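Local coordinates for protein glucose-6-phosphate 1-dehydrogenase (Mycobacterium avium, PDB 4LGV) that catalyses the oxidation of glucose 6-phosphate to 6-phosphogluconolactone, probably with NADP+ as coenzyme, at the entrance to the pentose phosphate pathway, at residues R158-K163 against L189-F194; E316-L321 against E465-L470; D220-I225 against M352-V357. All coordinates share one frame; numbering follows the deposited sequence. Where two conformers were deposited one is given.

Contact 1 joins two neighbouring strands of the parallel, Rossmann-like sheet in the NAD-binding domain. Contacts 2 and 3 both involve the large mixed sheet of the C-terminal domain. Contact 1 closes along the chain before the others begin, and its centre lies about 29 Å from that of contact 2 and about 36 Å from that of contact 3. The segments of contacts 2 and 3 alternate in sequence, and their centres are about 23 Å apart. Contact 3 pairs strands 222-230 and 347-354 beside other subunits; contact 2 lays helix 466-470 against strand 318-323. Together they tie distant parts of the C-terminal chain into one sheet domain, separate from the parallel sheet of contact 1.

Contact 1: residues R158-K163 against L189-F194; sequences RVAVEK and LRVDHF
Strands 158-162 and 188-191 are the last two of a Rossmann-like parallel sheet, joined through helix 169-180 in a beta-alpha-beta crossover. Their ends run into the sequences Glu162-Lys163 and Arg190-Phe194, which in related glucose-6-phosphate dehydrogenases lie near the coenzyme and substrate sites. The parallel ladder alternates from Leu189 N to Val159 O, Val161 N to Leu189 O, and Val191 N to Val161 O (2.9 Å), then closes with Lys163 N on Val191 O. Ala160, Glu162, Leu189 and Val191 share one face, where Ala160 CB packs on Val191 CG2 at 3.8 Å; strand 130-134 flanks the other edge of 158-162.

At the C-terminal end of the ladder side chains add to the pairing. Glu162, its chain bent at chi2 (-62°), turns its carboxylate past Val191 CG1 to His193. Two conformers of the histidine are modelled; in the one described, NE2 donates to Glu162 OE1 at 2.8 Å, a bond that is doubtful for the other. It lies close to the imidazole plane and on the syn side of the carboxylate but tilted out of its plane; the two planes stand 67° apart. The hydroxyl of Tyr133 also holds OE1.

Lys163 instead stretches out, with CG anti to N (chi1 173°), and forms a salt bridge from NZ to Asp192 OD1 at 3.1 Å. The same ammonium meets the Phe194 ring edge at CD2 and bonds to Asp250 O, while Asn254 holds Asp192 OD2. From the opposite face of the carboxylate, Phe194 N donates to Asp192 OD1 at 3.1 Å, making an Asx turn.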
loop_
_atom_site.group_PDB
_atom_site.type_symbol
_atom_site.label_atom_id
_atom_site.label_comp_id
_atom_site.label_asym_id
_atom_site.label_seq_id
_atom_site.Cartn_x
_atom_site.Cartn_y
_atom_site.Cartn_z
ATOM N N ARG A 158 4.789 16.520 -43.811
ATOM C CA ARG A 158 4.452 17.012 -42.493
ATOM C C ARG A 158 4.622 18.524 -42.499
ATOM O O ARG A 158 5.373 19.059 -43.313
ATOM C CB ARG A 158 5.338 16.390 -41.427
ATOM C CG ARG A 158 5.158 14.877 -41.310
ATOM C CD ARG A 158 5.927 14.312 -40.117
ATOM N NE ARG A 158 5.929 12.862 -40.176
ATOM C CZ ARG A 158 6.889 12.116 -40.713
ATOM N NH1 ARG A 158 7.994 12.663 -41.250
ATOM N NH2 ARG A 158 6.748 10.794 -40.690
ATOM N N VAL A 159 3.964 19.191 -41.559
ATOM C CA VAL A 159 4.032 20.634 -41.428
ATOM C C VAL A 159 4.349 20.964 -39.975
ATOM O O VAL A 159 3.606 20.580 -39.044
ATOM C CB VAL A 159 2.704 21.274 -41.799
ATOM C CG1 VAL A 159 2.752 22.786 -41.651
ATOM C CG2 VAL A 159 2.355 20.905 -43.217
ATOM N N ALA A 160 5.456 21.680 -39.785
ATOM C CA ALA A 160 5.852 22.114 -38.454
ATOM C C ALA A 160 5.568 23.602 -38.342
ATOM O O ALA A 160 6.093 24.406 -39.132
ATOM C CB ALA A 160 7.300 21.824 -38.243
ATOM N N VAL A 161 4.761 23.977 -37.362
ATOM C CA VAL A 161 4.384 25.369 -37.167
ATOM C C VAL A 161 5.028 25.971 -35.945
ATOM O O VAL A 161 4.944 25.408 -34.830
ATOM C CB VAL A 161 2.824 25.579 -37.082
ATOM C CG1 VAL A 161 2.226 25.307 -38.417
ATOM C CG2 VAL A 161 2.180 24.675 -36.073
ATOM N N GLU A 162 5.651 27.135 -36.129
ATOM C CA GLU A 162 6.257 27.825 -34.973
ATOM C C GLU A 162 5.220 28.414 -34.068
ATOM O O GLU A 162 4.238 28.940 -34.517
ATOM C CB GLU A 162 7.207 28.962 -35.422
ATOM C CG GLU A 162 8.634 28.496 -35.601
ATOM C CD GLU A 162 9.213 27.983 -34.313
ATOM O OE1 GLU A 162 10.149 27.160 -34.346
ATOM O OE2 GLU A 162 8.737 28.386 -33.253
ATOM N N LYS A 163 5.472 28.360 -32.782
ATOM C CA LYS A 163 4.694 29.083 -31.796
ATOM C C LYS A 163 4.623 30.588 -32.124
ATOM O O LYS A 163 5.605 31.145 -32.582
ATOM C CB LYS A 163 5.461 28.886 -30.492
ATOM C CG LYS A 163 5.020 29.641 -29.275
ATOM C CD LYS A 163 5.816 29.051 -28.123
ATOM C CE LYS A 163 5.859 29.869 -26.833
ATOM N NZ LYS A 163 6.324 28.962 -25.732
ATOM N N LEU A 189 3.015 19.272 -36.524
ATOM C CA LEU A 189 4.019 19.369 -35.487
ATOM C C LEU A 189 4.068 20.793 -34.942
ATOM O O LEU A 189 4.520 21.743 -35.612
ATOM C CB LEU A 189 5.379 18.989 -36.058
ATOM C CG LEU A 189 5.461 17.642 -36.785
ATOM C CD1 LEU A 189 6.815 17.417 -37.437
ATOM C CD2 LEU A 189 5.215 16.548 -35.831
ATOM N N ARG A 190 3.584 20.948 -33.719
ATOM C CA ARG A 190 3.496 22.277 -33.135
ATOM C C ARG A 190 4.779 22.546 -32.357
ATOM O O ARG A 190 4.986 21.958 -31.310
ATOM C CB ARG A 190 2.268 22.379 -32.251
ATOM C CG ARG A 190 1.005 21.991 -32.995
ATOM C CD ARG A 190 -0.220 22.060 -32.106
ATOM N NE ARG A 190 -1.423 21.712 -32.856
ATOM C CZ ARG A 190 -1.810 20.463 -33.131
ATOM N NH1 ARG A 190 -1.137 19.389 -32.692
ATOM N NH2 ARG A 190 -2.904 20.283 -33.818
ATOM N N VAL A 191 5.640 23.415 -32.897
ATOM C CA VAL A 191 6.980 23.614 -32.383
ATOM C C VAL A 191 6.991 24.635 -31.240
ATOM O O VAL A 191 6.596 25.819 -31.412
ATOM C CB VAL A 191 7.898 24.135 -33.492
ATOM C CG1 VAL A 191 9.321 24.285 -32.996
ATOM C CG2 VAL A 191 7.888 23.208 -34.727
ATOM N N ASP A 192 7.414 24.177 -30.071
ATOM C CA ASP A 192 7.556 25.045 -28.903
ATOM C C ASP A 192 8.929 24.777 -28.344
ATOM O O ASP A 192 9.185 23.695 -27.827
ATOM C CB ASP A 192 6.467 24.739 -27.871
ATOM C CG ASP A 192 6.519 25.662 -26.637
ATOM O OD1 ASP A 192 7.585 26.215 -26.315
ATOM O OD2 ASP A 192 5.457 25.855 -26.002
ATOM N N HIS A 193 9.823 25.761 -28.471
ATOM C CA HIS A 193 11.225 25.565 -28.110
ATOM C C HIS A 193 11.400 25.086 -26.694
ATOM O O HIS A 193 12.280 24.291 -26.442
ATOM C CB HIS A 193 12.016 26.841 -28.342
ATOM C CG HIS A 193 11.862 27.348 -29.725
ATOM N ND1 HIS A 193 12.175 28.636 -30.078
ATOM C CD2 HIS A 193 11.360 26.749 -30.835
ATOM C CE1 HIS A 193 11.875 28.807 -31.350
ATOM N NE2 HIS A 193 11.388 27.679 -31.833
ATOM N N PHE A 194 10.530 25.537 -25.775
ATOM C CA PHE A 194 10.608 25.052 -24.386
ATOM C C PHE A 194 10.514 23.522 -24.268
ATOM O O PHE A 194 11.245 22.918 -23.503
ATOM C CB PHE A 194 9.572 25.689 -23.500
ATOM C CG PHE A 194 9.856 27.130 -23.181
ATOM C CD1 PHE A 194 10.983 27.495 -22.473
ATOM C CD2 PHE A 194 8.995 28.108 -23.561
ATOM C CE1 PHE A 194 11.243 28.820 -22.178
ATOM C CE2 PHE A 194 9.257 29.430 -23.287
ATOM C CZ PHE A 194 10.372 29.804 -22.587
HETATM O O HOH W 1 5.262 26.847 -23.723
#

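Contact 2: residues E316-L321 against E465-L470; sequences ETYVAL and EAAQAL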
loop_
_atom_site.group_PDB
_atom_site.type_symbol
_atom_site.label_atom_id
_atom_site.label_comp_id
_atom_site.label_asym_id
_atom_site.label_seq_id
_atom_site.Cartn_x
_atom_site.Cartn_y
_atom_site.Cartn_z
ATOM N N GLU A 316 1.680 40.158 -17.655
ATOM C CA GLU A 316 2.457 39.563 -16.545
ATOM C C GLU A 316 3.739 38.984 -17.091
ATOM O O GLU A 316 3.767 38.381 -18.151
ATOM C CB GLU A 316 1.625 38.512 -15.794
ATOM C CG GLU A 316 1.485 37.094 -16.441
ATOM C CD GLU A 316 0.537 37.019 -17.632
ATOM O OE1 GLU A 316 -0.026 38.064 -18.040
ATOM O OE2 GLU A 316 0.370 35.905 -18.187
ATOM N N THR A 317 4.828 39.217 -16.375
ATOM C CA THR A 317 6.081 38.538 -16.632
ATOM C C THR A 317 6.290 37.424 -15.619
ATOM O O THR A 317 7.317 36.759 -15.666
ATOM C CB THR A 317 7.274 39.503 -16.503
ATOM O OG1 THR A 317 7.309 40.033 -15.169
ATOM C CG2 THR A 317 7.176 40.625 -17.505
ATOM N N TYR A 318 5.364 37.275 -14.671
ATOM C CA TYR A 318 5.454 36.281 -13.582
ATOM C C TYR A 318 4.068 35.793 -13.247
ATOM O O TYR A 318 3.125 36.577 -13.294
ATOM C CB TYR A 318 6.039 36.895 -12.314
ATOM C CG TYR A 318 6.018 36.017 -11.066
ATOM C CD1 TYR A 318 4.845 35.846 -10.328
ATOM C CD2 TYR A 318 7.168 35.397 -10.607
ATOM C CE1 TYR A 318 4.815 35.061 -9.189
ATOM C CE2 TYR A 318 7.147 34.593 -9.467
ATOM C CZ TYR A 318 5.965 34.417 -8.763
ATOM O OH TYR A 318 5.907 33.662 -7.616
ATOM N N VAL A 319 3.940 34.489 -12.949
ATOM C CA VAL A 319 2.681 33.923 -12.440
ATOM C C VAL A 319 2.932 32.897 -11.381
ATOM O O VAL A 319 3.813 32.082 -11.522
ATOM C CB VAL A 319 1.913 33.044 -13.437
ATOM C CG1 VAL A 319 0.433 33.429 -13.461
ATOM C CG2 VAL A 319 2.518 33.123 -14.808
ATOM N N ALA A 320 2.072 32.872 -10.387
ATOM C CA ALA A 320 2.048 31.807 -9.434
ATOM C C ALA A 320 0.605 31.366 -9.295
ATOM O O ALA A 320 -0.290 32.206 -9.281
ATOM C CB ALA A 320 2.582 32.257 -8.114
ATOM N N LEU A 321 0.380 30.050 -9.247
ATOM C CA LEU A 321 -0.975 29.521 -9.277
ATOM C C LEU A 321 -1.107 28.187 -8.546
ATOM O O LEU A 321 -0.125 27.528 -8.232
ATOM C CB LEU A 321 -1.456 29.387 -10.705
ATOM C CG LEU A 321 -0.728 28.381 -11.600
ATOM C CD1 LEU A 321 -1.244 26.930 -11.441
ATOM C CD2 LEU A 321 -0.835 28.799 -13.054
ATOM N N GLU A 465 5.410 39.325 -3.218
ATOM C CA GLU A 465 5.161 38.712 -1.909
ATOM C C GLU A 465 3.787 38.006 -1.851
ATOM O O GLU A 465 3.595 37.080 -1.073
ATOM C CB GLU A 465 5.277 39.758 -0.800
ATOM N N ALA A 466 2.835 38.420 -2.682
ATOM C CA ALA A 466 1.555 37.734 -2.748
ATOM C C ALA A 466 1.688 36.255 -3.176
ATOM O O ALA A 466 0.827 35.439 -2.845
ATOM C CB ALA A 466 0.613 38.477 -3.679
ATOM N N ALA A 467 2.750 35.899 -3.897
ATOM C CA ALA A 467 2.997 34.486 -4.190
ATOM C C ALA A 467 3.315 33.669 -2.932
ATOM O O ALA A 467 3.059 32.455 -2.908
ATOM C CB ALA A 467 4.095 34.319 -5.220
ATOM N N GLN A 468 3.823 34.319 -1.878
ATOM C CA GLN A 468 4.034 33.641 -0.588
ATOM C C GLN A 468 2.702 33.302 0.071
ATOM O O GLN A 468 2.539 32.259 0.705
ATOM C CB GLN A 468 4.885 34.497 0.378
ATOM C CG GLN A 468 6.273 34.911 -0.148
ATOM C CD GLN A 468 7.138 33.717 -0.523
ATOM O OE1 GLN A 468 7.412 32.862 0.318
ATOM N NE2 GLN A 468 7.570 33.641 -1.791
ATOM N N ALA A 469 1.737 34.196 -0.069
ATOM C CA ALA A 469 0.429 34.009 0.582
ATOM C C ALA A 469 -0.311 32.809 -0.037
ATOM O O ALA A 469 -1.079 32.132 0.632
ATOM C CB ALA A 469 -0.410 35.269 0.501
ATOM N N LEU A 470 -0.084 32.565 -1.314
ATOM C CA LEU A 470 -0.674 31.407 -1.988
ATOM C C LEU A 470 -0.498 30.069 -1.242
ATOM O O LEU A 470 -1.407 29.261 -1.193
ATOM C CB LEU A 470 -0.006 31.252 -3.359
ATOM C CG LEU A 470 -0.874 30.907 -4.541
ATOM C CD1 LEU A 470 -2.077 31.820 -4.551
ATOM C CD2 LEU A 470 -0.102 31.014 -5.831
#
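Ala467 CB rests against both Tyr318 and Ala320, two side chains that project from the same side of strand 318-323. It comes within 3.1 Å of Tyr318 OH, and its distance to Ala320 CB is 3.9 Å. The methyl lies oblique to the phenol ring, near CZ and the hydroxyl. Tyr318 reaches it because its ring extends away from the backbone N (chi1 172°), carrying the hydroxyl out toward the helix.

One turn later Leu470 makes the second contact. A single branch does the touching: CD2 lies 3.7 Å from Ala320 CB and passes over the peptide between Ala320 and Leu321, 3.6 Å from Leu321 N. With alanines on both elements, Ala320 CA and Ala467 CA lie 6.0 Å apart. The contact is van der Waals packing, mostly of methyl groups, with the tyrosine hydroxyl and a peptide also touched.

Further out, the short helix is only loosely bonded: Gln468 N donates to Glu465 O at 2.9 Å, but the bond from Leu470 N to Ala466 O is weak. Trp477 NE1 donates to Ala467 O, and Ala466 and Leu470 also rest on Val296 of the adjoining strand 295-300. Val319 and Leu321 point away from the short helix and pack on helix 246-264. Thr317 and Tyr318 both face Gly298, a classic beta bulge.

Helix and strand axes lie 8.6 Å apart and only 18° from parallel, so a short helix is laid along one face of the mixed sheet, with helix 246-264 on the reverse: helix-on-sheet packing in the alpha+beta C-terminal domain of this dehydrogenase family.

Contact 3: residues D220-I225 against M352-V357; sequences DSISEI and MFLHHV
Ser223 lays its CB over one face of the His355 imidazole, offset toward the rim and 3.7 Å from the ring centroid, in a CH-pi contact. The ring lies alongside the turning backbone of 220-223, where a water lies near both His355 NE2 and Ile222 O, while NE2 hydrogen-bonds to Arg219 O. The OG of Ser223, held between N and the carbonyl carbon (chi1 66°), points instead toward Phe353, and another water joins it to Leu354 O.

Phe353 turns its ring edge to the Glu224 carbonyl, with CD1 3.6 Å from Glu224 O, and lies on the same side of the sheet as the Glu224 side chain. His475 stacks on this ring, while His226 meets it edge-to-face and bonds to Glu224 OE1.

Ser223 and Glu224 form a classic beta bulge in the mixed sheet of the C-terminal domain, both facing Phe353 and shifting the antiparallel register by one. Ser223 N donates to Phe353 O at 2.7 Å, and Phe353 N returns a bond to Glu224 O at 2.9 Å, straight at 164°. Before the bulge, His355 N holds Ser221 O at 2.9 Å.

On the face away from Phe353, Ile225 and Met352 lie side by side and point the same way; the bend of Met352 at chi3 (93°) brings CE to 3.9 Å from Ile225 CD1. Ile222 and Leu354 diverge at their bases, yet their chains slant across one another and meet at the two CD1 atoms, 3.9 Å apart. Leu354 also packs on Ala212 of the second subunit, whose Lys215 lies against Asp220 and Ser221.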
loop_
_atom_site.group_PDB
_atom_site.type_symbol
_atom_site.label_atom_id
_atom_site.label_comp_id
_atom_site.label_asym_id
_atom_site.label_seq_id
_atom_site.Cartn_x
_atom_site.Cartn_y
_atom_site.Cartn_z
ATOM N N ASP A 220 -0.430 8.660 -1.509
ATOM C CA ASP A 220 -0.253 7.996 -0.227
ATOM C C ASP A 220 1.099 8.401 0.341
ATOM O O ASP A 220 1.296 8.338 1.575
ATOM C CB ASP A 220 -0.345 6.465 -0.336
ATOM C CG ASP A 220 -1.751 5.968 -0.681
ATOM O OD1 ASP A 220 -2.736 6.699 -0.493
ATOM O OD2 ASP A 220 -1.886 4.800 -1.105
ATOM N N SER A 221 2.028 8.817 -0.532
ATOM C CA SER A 221 3.316 9.272 -0.040
ATOM C C SER A 221 3.501 10.768 -0.211
ATOM O O SER A 221 4.206 11.379 0.567
ATOM C CB SER A 221 4.476 8.467 -0.685
ATOM O OG SER A 221 4.508 7.101 -0.255
ATOM N N ILE A 222 2.943 11.331 -1.277
ATOM C CA ILE A 222 3.240 12.715 -1.682
ATOM C C ILE A 222 2.137 13.606 -1.156
ATOM O O ILE A 222 0.960 13.323 -1.385
ATOM C CB ILE A 222 3.265 12.879 -3.202
ATOM C CG1 ILE A 222 4.349 12.034 -3.877
ATOM C CG2 ILE A 222 3.425 14.317 -3.595
ATOM C CD1 ILE A 222 5.716 12.193 -3.302
ATOM N N SER A 223 2.513 14.665 -0.438
ATOM C CA SER A 223 1.504 15.612 0.100
ATOM C C SER A 223 1.281 16.835 -0.757
ATOM O O SER A 223 0.190 17.361 -0.777
ATOM C CB SER A 223 1.817 16.102 1.506
ATOM O OG SER A 223 2.989 16.881 1.454
ATOM N N GLU A 224 2.270 17.222 -1.519
ATOM C CA GLU A 224 2.226 18.477 -2.215
ATOM C C GLU A 224 3.291 18.521 -3.304
ATOM O O GLU A 224 4.374 17.965 -3.121
ATOM C CB GLU A 224 2.495 19.590 -1.195
ATOM C CG GLU A 224 2.368 20.997 -1.691
ATOM C CD GLU A 224 2.172 21.974 -0.524
ATOM O OE1 GLU A 224 2.609 23.170 -0.614
ATOM O OE2 GLU A 224 1.610 21.548 0.488
ATOM N N ILE A 225 3.019 19.272 -4.364
ATOM C CA ILE A 225 3.967 19.466 -5.448
ATOM C C ILE A 225 4.176 20.947 -5.740
ATOM O O ILE A 225 3.206 21.690 -5.806
ATOM C CB ILE A 225 3.457 18.768 -6.723
ATOM C CG1 ILE A 225 3.317 17.262 -6.469
ATOM C CG2 ILE A 225 4.437 18.982 -7.851
ATOM C CD1 ILE A 225 2.759 16.443 -7.579
ATOM N N MET A 352 8.641 17.548 -5.053
ATOM C CA MET A 352 7.549 16.772 -4.489
ATOM C C MET A 352 7.801 16.538 -3.000
ATOM O O MET A 352 8.832 15.971 -2.636
ATOM C CB MET A 352 7.439 15.475 -5.242
ATOM C CG MET A 352 7.246 15.679 -6.729
ATOM S SD MET A 352 7.379 14.099 -7.553
ATOM C CE MET A 352 5.642 13.795 -7.500
ATOM N N PHE A 353 6.885 17.024 -2.151
ATOM C CA PHE A 353 6.987 16.889 -0.715
ATOM C C PHE A 353 6.317 15.623 -0.280
ATOM O O PHE A 353 5.136 15.381 -0.661
ATOM C CB PHE A 353 6.259 18.041 -0.015
ATOM C CG PHE A 353 6.902 19.384 -0.217
ATOM C CD1 PHE A 353 6.584 20.150 -1.307
ATOM C CD2 PHE A 353 7.843 19.850 0.658
ATOM C CE1 PHE A 353 7.139 21.412 -1.492
ATOM C CE2 PHE A 353 8.434 21.095 0.484
ATOM C CZ PHE A 353 8.080 21.885 -0.598
ATOM N N LEU A 354 6.998 14.798 0.512
ATOM C CA LEU A 354 6.322 13.610 1.086
ATOM C C LEU A 354 5.603 13.955 2.353
ATOM O O LEU A 354 5.970 14.910 2.984
ATOM C CB LEU A 354 7.289 12.510 1.398
ATOM C CG LEU A 354 7.689 11.661 0.187
ATOM C CD1 LEU A 354 8.684 12.381 -0.705
ATOM C CD2 LEU A 354 8.297 10.366 0.658
ATOM N N HIS A 355 4.566 13.200 2.730
ATOM C CA HIS A 355 4.044 13.300 4.086
ATOM C C HIS A 355 5.142 12.911 5.057
ATOM O O HIS A 355 6.044 12.066 4.745
ATOM C CB HIS A 355 2.861 12.317 4.348
ATOM C CG HIS A 355 1.710 12.499 3.427
ATOM N ND1 HIS A 355 0.804 13.525 3.586
ATOM C CD2 HIS A 355 1.318 11.815 2.327
ATOM C CE1 HIS A 355 -0.103 13.472 2.628
ATOM N NE2 HIS A 355 0.192 12.448 1.845
ATOM N N HIS A 356 5.036 13.457 6.258
ATOM C CA HIS A 356 5.821 12.910 7.386
ATOM C C HIS A 356 5.419 11.491 7.679
ATOM O O HIS A 356 4.315 11.069 7.352
ATOM C CB HIS A 356 5.669 13.753 8.660
ATOM C CG HIS A 356 6.492 15.006 8.648
ATOM N ND1 HIS A 356 7.875 15.009 8.713
ATOM C CD2 HIS A 356 6.123 16.309 8.609
ATOM C CE1 HIS A 356 8.322 16.258 8.727
ATOM N NE2 HIS A 356 7.281 17.061 8.638
ATOM N N VAL A 357 6.327 10.728 8.265
ATOM C CA VAL A 357 5.915 9.422 8.794
ATOM C C VAL A 357 4.798 9.722 9.803
ATOM O O VAL A 357 4.950 10.589 10.600
ATOM C CB VAL A 357 7.051 8.697 9.480
ATOM C CG1 VAL A 357 6.591 7.326 9.898
ATOM C CG2 VAL A 357 8.224 8.595 8.519
HETATM O O HOH W 2 -1.671 13.514 -0.228
HETATM O O HOH W 3 4.532 16.943 3.917
#